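Local coordinates for transcriptional regulator, GntR family (Thermotoga maritima, PDB 3SXM), which probably regulates transcription by binding specific DNA sequences, this chain being only its FCD domain, which can bind zinc, at residues E60-K64 with Y79-W83; M18-L23 with H63-I67. The protein carries 3 engineered substitutions. One frame throughout, in Å; residues are numbered along the deposited sequence.

Both contacts lie in the all-helical FCD domain, their centres about 9 Å apart, and both use helix 51-68. Contact 2 sets this helix against helix 5-25, which comes earlier in the chain; contact 1 sets it against helix 73-90, the next helix along. They share His63 and Lys64, with His63 taking part in both and Lys64 serving contact 1. The two also meet directly: Tyr79 OH lies 2.7 Å from Glu19 OE2, a probable hydrogen bond. His63, a zinc ligand in another structure of this protein, stands where the three helices meet; no metal is bound to this chain here.

Contact 1: residues E60-K64 with Y79-W83; sequences ERLHK and YEKIW
Lys64 reaches from helix 51-68 over the indole of Trp83 on helix 73-90. From CB, the first torsion sets CG opposite the carbonyl carbon (chi1 -74°), and the rest runs extended, bringing its end nearer Trp83. CG comes in at the edge of the Tyr79 ring, 3.8 Å from Tyr79 CE2. CD carries the chain onward, and CE settles over one face of the indole, 3.7 Å from Trp83 CD2. At the tip, NZ stands 3.9 Å from the centroid of the Trp83 five-membered ring, only 10° off its normal, a cation-pi contact. The same NZ makes a salt bridge of 2.8 Å to Glu60 OE2, one turn back on its own helix, on the anti side of that carboxylate. A weaker, long ion pair joins NZ to Glu80 OE1 at 3.7 Å, and a water binding both atoms spans that gap.

Glu60 OE2 stands above the same indole face, toward its rim, while Glu60 CG comes to 3.5 Å from Trp83 CZ2; the carboxylate is tilted modestly against the ring plane. A second water accepts from Trp83 NE1 and donates to Glu60 OE1. Deeper in, His63 CB touches the phenol oxygen of Tyr79, whose hydroxyl, like His63 ND1, has its hydrogen-bond partner in Glu19 of helix 5-25. Replacing Trp83 by an alanine is likely to leave the Lys64 ammonium without its aromatic face, and the water on Glu60 OE1 without its indole N-H. The axes of the two segments run nearly antiparallel (149°) and come no closer than 12.6 Å, and long side chains bridge the interval. With Glu60 bonded to Lys64, Glu80 farther off, and the indole face against the ammonium, the cation is likely to be stabilised, holding the partly exposed side of this helix pair by charge as well as packing.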
loop_
_atom_site.group_PDB
_atom_site.type_symbol
_atom_site.label_atom_id
_atom_site.label_comp_id
_atom_site.label_asym_id
_atom_site.label_seq_id
_atom_site.Cartn_x
_atom_site.Cartn_y
_atom_site.Cartn_z
ATOM N N GLU A 60 -17.629 4.030 6.090
ATOM C CA GLU A 60 -16.807 2.920 6.610
ATOM C C GLU A 60 -17.005 1.709 5.717
ATOM O O GLU A 60 -16.034 1.057 5.286
ATOM C CB GLU A 60 -17.156 2.607 8.045
ATOM C CG GLU A 60 -16.506 1.351 8.560
ATOM C CD GLU A 60 -16.729 1.064 10.019
ATOM O OE1 GLU A 60 -17.437 1.833 10.700
ATOM O OE2 GLU A 60 -16.173 0.061 10.504
ATOM N N ARG A 61 -18.246 1.424 5.354
ATOM C CA ARG A 61 -18.510 0.267 4.500
ATOM C C ARG A 61 -17.847 0.377 3.154
ATOM O O ARG A 61 -17.305 -0.621 2.649
ATOM C CB ARG A 61 -20.027 0.028 4.310
ATOM C CG ARG A 61 -20.700 -0.485 5.486
ATOM C CD ARG A 61 -22.255 -0.451 5.306
ATOM N NE ARG A 61 -22.698 -1.418 4.308
ATOM C CZ ARG A 61 -23.955 -1.500 3.893
ATOM N NH1 ARG A 61 -24.855 -0.621 4.315
ATOM N NH2 ARG A 61 -24.300 -2.425 3.022
ATOM N N LEU A 62 -17.866 1.547 2.536
ATOM C CA LEU A 62 -17.357 1.683 1.169
ATOM C C LEU A 62 -15.850 1.460 1.179
ATOM O O LEU A 62 -15.338 0.718 0.342
ATOM C CB LEU A 62 -17.714 3.074 0.614
ATOM C CG LEU A 62 -17.246 3.306 -0.813
ATOM C CD1 LEU A 62 -17.837 2.309 -1.792
ATOM C CD2 LEU A 62 -17.560 4.697 -1.233
ATOM N N HIS A 63 -15.147 2.133 2.078
ATOM C CA HIS A 63 -13.679 2.062 2.071
ATOM C C HIS A 63 -13.215 0.686 2.527
ATOM O O HIS A 63 -12.253 0.144 1.927
ATOM C CB HIS A 63 -13.083 3.206 2.870
ATOM C CG HIS A 63 -13.351 4.530 2.238
ATOM N ND1 HIS A 63 -12.538 5.105 1.281
ATOM C CD2 HIS A 63 -14.411 5.372 2.379
ATOM C CE1 HIS A 63 -13.080 6.233 0.858
ATOM N NE2 HIS A 63 -14.209 6.407 1.526
ATOM N N LYS A 64 -13.870 0.078 3.494
ATOM C CA LYS A 64 -13.559 -1.323 3.874
ATOM C C LYS A 64 -13.867 -2.289 2.745
ATOM O O LYS A 64 -13.155 -3.304 2.663
ATOM C CB LYS A 64 -14.258 -1.740 5.155
ATOM C CG LYS A 64 -13.600 -1.107 6.345
ATOM C CD LYS A 64 -14.204 -1.550 7.637
ATOM C CE LYS A 64 -13.285 -1.210 8.819
ATOM N NZ LYS A 64 -13.966 -1.581 10.088
ATOM N N TYR A 79 -5.496 -3.142 7.634
ATOM C CA TYR A 79 -6.471 -2.023 7.544
ATOM C C TYR A 79 -7.309 -2.023 8.820
ATOM O O TYR A 79 -7.613 -0.936 9.400
ATOM C CB TYR A 79 -7.353 -2.154 6.325
ATOM C CG TYR A 79 -8.103 -0.895 5.951
ATOM C CD1 TYR A 79 -7.480 0.121 5.272
ATOM C CD2 TYR A 79 -9.431 -0.783 6.255
ATOM C CE1 TYR A 79 -8.194 1.278 4.874
ATOM C CE2 TYR A 79 -10.145 0.382 5.889
ATOM C CZ TYR A 79 -9.514 1.365 5.229
ATOM O OH TYR A 79 -10.244 2.493 4.883
ATOM N N GLU A 80 -7.691 -3.204 9.309
ATOM C CA GLU A 80 -8.428 -3.295 10.564
ATOM C C GLU A 80 -7.608 -2.721 11.705
ATOM O O GLU A 80 -8.132 -2.021 12.614
ATOM C CB GLU A 80 -8.732 -4.747 10.818
ATOM C CG GLU A 80 -9.922 -5.238 10.102
ATOM C CD GLU A 80 -11.176 -5.108 10.938
ATOM O OE1 GLU A 80 -11.458 -3.986 11.387
ATOM O OE2 GLU A 80 -11.863 -6.130 11.167
ATOM N N LYS A 81 -6.304 -3.019 11.712
ATOM C CA LYS A 81 -5.439 -2.513 12.766
ATOM C C LYS A 81 -5.387 -0.997 12.842
ATOM O O LYS A 81 -5.327 -0.452 13.973
ATOM C CB LYS A 81 -4.007 -3.054 12.582
ATOM C CG LYS A 81 -3.002 -2.575 13.622
ATOM C CD LYS A 81 -3.177 -3.279 14.958
ATOM C CE LYS A 81 -2.105 -2.847 15.969
ATOM N NZ LYS A 81 -0.860 -3.659 15.825
ATOM N N ILE A 82 -5.424 -0.356 11.681
ATOM C CA ILE A 82 -5.347 1.091 11.602
ATOM C C ILE A 82 -6.714 1.755 11.623
ATOM O O ILE A 82 -6.785 2.965 11.583
ATOM C CB ILE A 82 -4.515 1.613 10.462
ATOM C CG1 ILE A 82 -5.134 1.289 9.103
ATOM C CG2 ILE A 82 -3.073 1.106 10.615
ATOM C CD1 ILE A 82 -4.431 1.967 7.900
ATOM N N TRP A 83 -7.794 0.993 11.660
ATOM C CA TRP A 83 -9.124 1.564 11.539
ATOM C C TRP A 83 -9.436 2.570 12.628
ATOM O O TRP A 83 -9.980 3.621 12.270
ATOM C CB TRP A 83 -10.261 0.485 11.450
ATOM C CG TRP A 83 -11.549 1.199 11.384
ATOM C CD1 TRP A 83 -12.399 1.377 12.407
ATOM C CD2 TRP A 83 -12.053 1.955 10.281
ATOM N NE1 TRP A 83 -13.433 2.188 12.029
ATOM C CE2 TRP A 83 -13.231 2.581 10.733
ATOM C CE3 TRP A 83 -11.599 2.197 8.974
ATOM C CZ2 TRP A 83 -14.004 3.408 9.896
ATOM C CZ3 TRP A 83 -12.371 2.993 8.139
ATOM C CH2 TRP A 83 -13.553 3.611 8.622
HETATM O O HOH W 1 -16.278 2.605 13.054
HETATM O O HOH W 2 -12.956 -2.130 12.537
#

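Contact 2: residues M18-L23 with H63-I67; sequences MEVFCL and HKLFI
Glu19 and His63 supply the polar bond between helix 5-25 and helix 51-68. His63 ND1 donates to Glu19 OE1 over 2.6 Å, nearly straight at 168°, with the oxygen in the imidazole plane. On the carboxylate the approach is from the syn side, 24° out of plane. Glu19 reaches across on an extended chain, and Arg15 forms a salt bridge with its other oxygen, OE2.

Apolar packing lies alongside. Ile67 CD1 reaches helix 5-25, meeting Met18 CB and Cys22 SG, each at 3.9 Å. Leu23 CD1 approaches the Phe66 ring more loosely, 4.5 Å from Phe66 CD1, while Leu106 and Ile110 of helix 96-111 also pack on that ring.

Side chain meets backbone at Cys22, where CB comes to 3.2 Å from Phe66 O; here the axes of the two segments approach to 8.7 Å and cross at 57°.

All the touching residues are buried, and the carboxylate has bonded partners at both oxygens. By gripping ND1, Glu19 probably fixes the turn of the imidazole, consistent with a second-shell role when zinc is bound; in this metal-free model NE2 is hydrogen-bonded to His103, another zinc ligand.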
loop_
_atom_site.group_PDB
_atom_site.type_symbol
_atom_site.label_atom_id
_atom_site.label_comp_id
_atom_site.label_asym_id
_atom_site.label_seq_id
_atom_site.Cartn_x
_atom_site.Cartn_y
_atom_site.Cartn_z
ATOM N N MET A 18 -3.168 1.918 0.521
ATOM C CA MET A 18 -3.877 0.651 0.625
ATOM C C MET A 18 -5.140 0.660 -0.240
ATOM O O MET A 18 -5.422 -0.291 -0.971
ATOM C CB MET A 18 -4.226 0.340 2.073
ATOM C CG MET A 18 -3.004 0.216 2.981
ATOM S SD MET A 18 -3.374 -0.156 4.684
ATOM C CE MET A 18 -3.831 -1.794 4.543
ATOM N N GLU A 19 -5.955 1.704 -0.133
ATOM C CA GLU A 19 -7.265 1.717 -0.826
ATOM C C GLU A 19 -7.102 1.781 -2.331
ATOM O O GLU A 19 -7.825 1.116 -3.070
ATOM C CB GLU A 19 -8.148 2.840 -0.268
ATOM C CG GLU A 19 -8.454 2.733 1.192
ATOM C CD GLU A 19 -9.434 3.794 1.627
ATOM O OE1 GLU A 19 -10.170 4.264 0.727
ATOM O OE2 GLU A 19 -9.514 4.127 2.827
ATOM N N VAL A 20 -6.205 2.615 -2.823
ATOM C CA VAL A 20 -5.990 2.750 -4.259
ATOM C C VAL A 20 -5.402 1.451 -4.793
ATOM O O VAL A 20 -5.793 0.996 -5.868
ATOM C CB VAL A 20 -5.116 3.950 -4.613
ATOM C CG1 VAL A 20 -4.656 3.897 -6.091
ATOM C CG2 VAL A 20 -5.857 5.270 -4.286
ATOM N N PHE A 21 -4.449 0.835 -4.074
ATOM C CA PHE A 21 -3.926 -0.444 -4.530
ATOM C C PHE A 21 -5.072 -1.427 -4.719
ATOM O O PHE A 21 -5.094 -2.163 -5.707
ATOM C CB PHE A 21 -2.913 -1.031 -3.517
ATOM C CG PHE A 21 -2.332 -2.357 -3.947
ATOM C CD1 PHE A 21 -1.230 -2.396 -4.766
ATOM C CD2 PHE A 21 -2.858 -3.565 -3.514
ATOM C CE1 PHE A 21 -0.633 -3.592 -5.127
ATOM C CE2 PHE A 21 -2.316 -4.754 -3.950
ATOM C CZ PHE A 21 -1.214 -4.764 -4.731
ATOM N N CYS A 22 -5.958 -1.540 -3.745
ATOM C CA CYS A 22 -7.038 -2.538 -3.835
ATOM C C CYS A 22 -8.059 -2.184 -4.926
ATOM O O CYS A 22 -8.489 -3.051 -5.694
ATOM C CB CYS A 22 -7.703 -2.748 -2.487
ATOM S SG CYS A 22 -6.614 -3.518 -1.279
ATOM N N LEU A 23 -8.478 -0.920 -4.996
ATOM C CA LEU A 23 -9.354 -0.500 -6.087
ATOM C C LEU A 23 -8.766 -0.779 -7.477
ATOM O O LEU A 23 -9.466 -1.265 -8.403
ATOM C CB LEU A 23 -9.735 1.011 -5.945
ATOM C CG LEU A 23 -10.734 1.542 -6.988
ATOM C CD1 LEU A 23 -12.065 0.767 -7.013
ATOM C CD2 LEU A 23 -10.922 3.042 -6.723
ATOM N N HIS A 63 -15.147 2.133 2.078
ATOM C CA HIS A 63 -13.679 2.062 2.071
ATOM C C HIS A 63 -13.215 0.686 2.527
ATOM O O HIS A 63 -12.253 0.144 1.927
ATOM C CB HIS A 63 -13.083 3.206 2.870
ATOM C CG HIS A 63 -13.351 4.530 2.238
ATOM N ND1 HIS A 63 -12.538 5.105 1.281
ATOM C CD2 HIS A 63 -14.411 5.372 2.379
ATOM C CE1 HIS A 63 -13.080 6.233 0.858
ATOM N NE2 HIS A 63 -14.209 6.407 1.526
ATOM N N LYS A 64 -13.870 0.078 3.494
ATOM C CA LYS A 64 -13.559 -1.323 3.874
ATOM C C LYS A 64 -13.867 -2.289 2.745
ATOM O O LYS A 64 -13.155 -3.304 2.663
ATOM C CB LYS A 64 -14.258 -1.740 5.155
ATOM C CG LYS A 64 -13.600 -1.107 6.345
ATOM C CD LYS A 64 -14.204 -1.550 7.637
ATOM C CE LYS A 64 -13.285 -1.210 8.819
ATOM N NZ LYS A 64 -13.966 -1.581 10.088
ATOM N N LEU A 65 -14.869 -2.027 1.893
ATOM C CA LEU A 65 -15.200 -2.929 0.771
ATOM C C LEU A 65 -14.025 -2.983 -0.179
ATOM O O LEU A 65 -13.670 -4.076 -0.701
ATOM C CB LEU A 65 -16.465 -2.423 -0.004
ATOM C CG LEU A 65 -16.728 -3.091 -1.367
ATOM C CD1 LEU A 65 -16.989 -4.509 -1.231
ATOM C CD2 LEU A 65 -17.869 -2.385 -2.057
ATOM N N PHE A 66 -13.392 -1.864 -0.436
ATOM C CA PHE A 66 -12.287 -1.826 -1.432
ATOM C C PHE A 66 -11.214 -2.789 -0.927
ATOM O O PHE A 66 -10.655 -3.589 -1.687
ATOM C CB PHE A 66 -11.705 -0.430 -1.578
ATOM C CG PHE A 66 -12.673 0.610 -2.132
ATOM C CD1 PHE A 66 -13.766 0.268 -2.894
ATOM C CD2 PHE A 66 -12.471 1.946 -1.828
ATOM C CE1 PHE A 66 -14.662 1.244 -3.384
ATOM C CE2 PHE A 66 -13.363 2.906 -2.343
ATOM C CZ PHE A 66 -14.408 2.533 -3.100
ATOM N N ILE A 67 -10.931 -2.691 0.350
ATOM C CA ILE A 67 -9.857 -3.508 0.983
ATOM C C ILE A 67 -10.264 -4.985 0.976
ATOM O O ILE A 67 -9.457 -5.888 0.599
ATOM C CB ILE A 67 -9.601 -3.025 2.392
ATOM C CG1 ILE A 67 -9.084 -1.584 2.389
ATOM C CG2 ILE A 67 -8.672 -3.973 3.179
ATOM C CD1 ILE A 67 -7.669 -1.380 1.863
#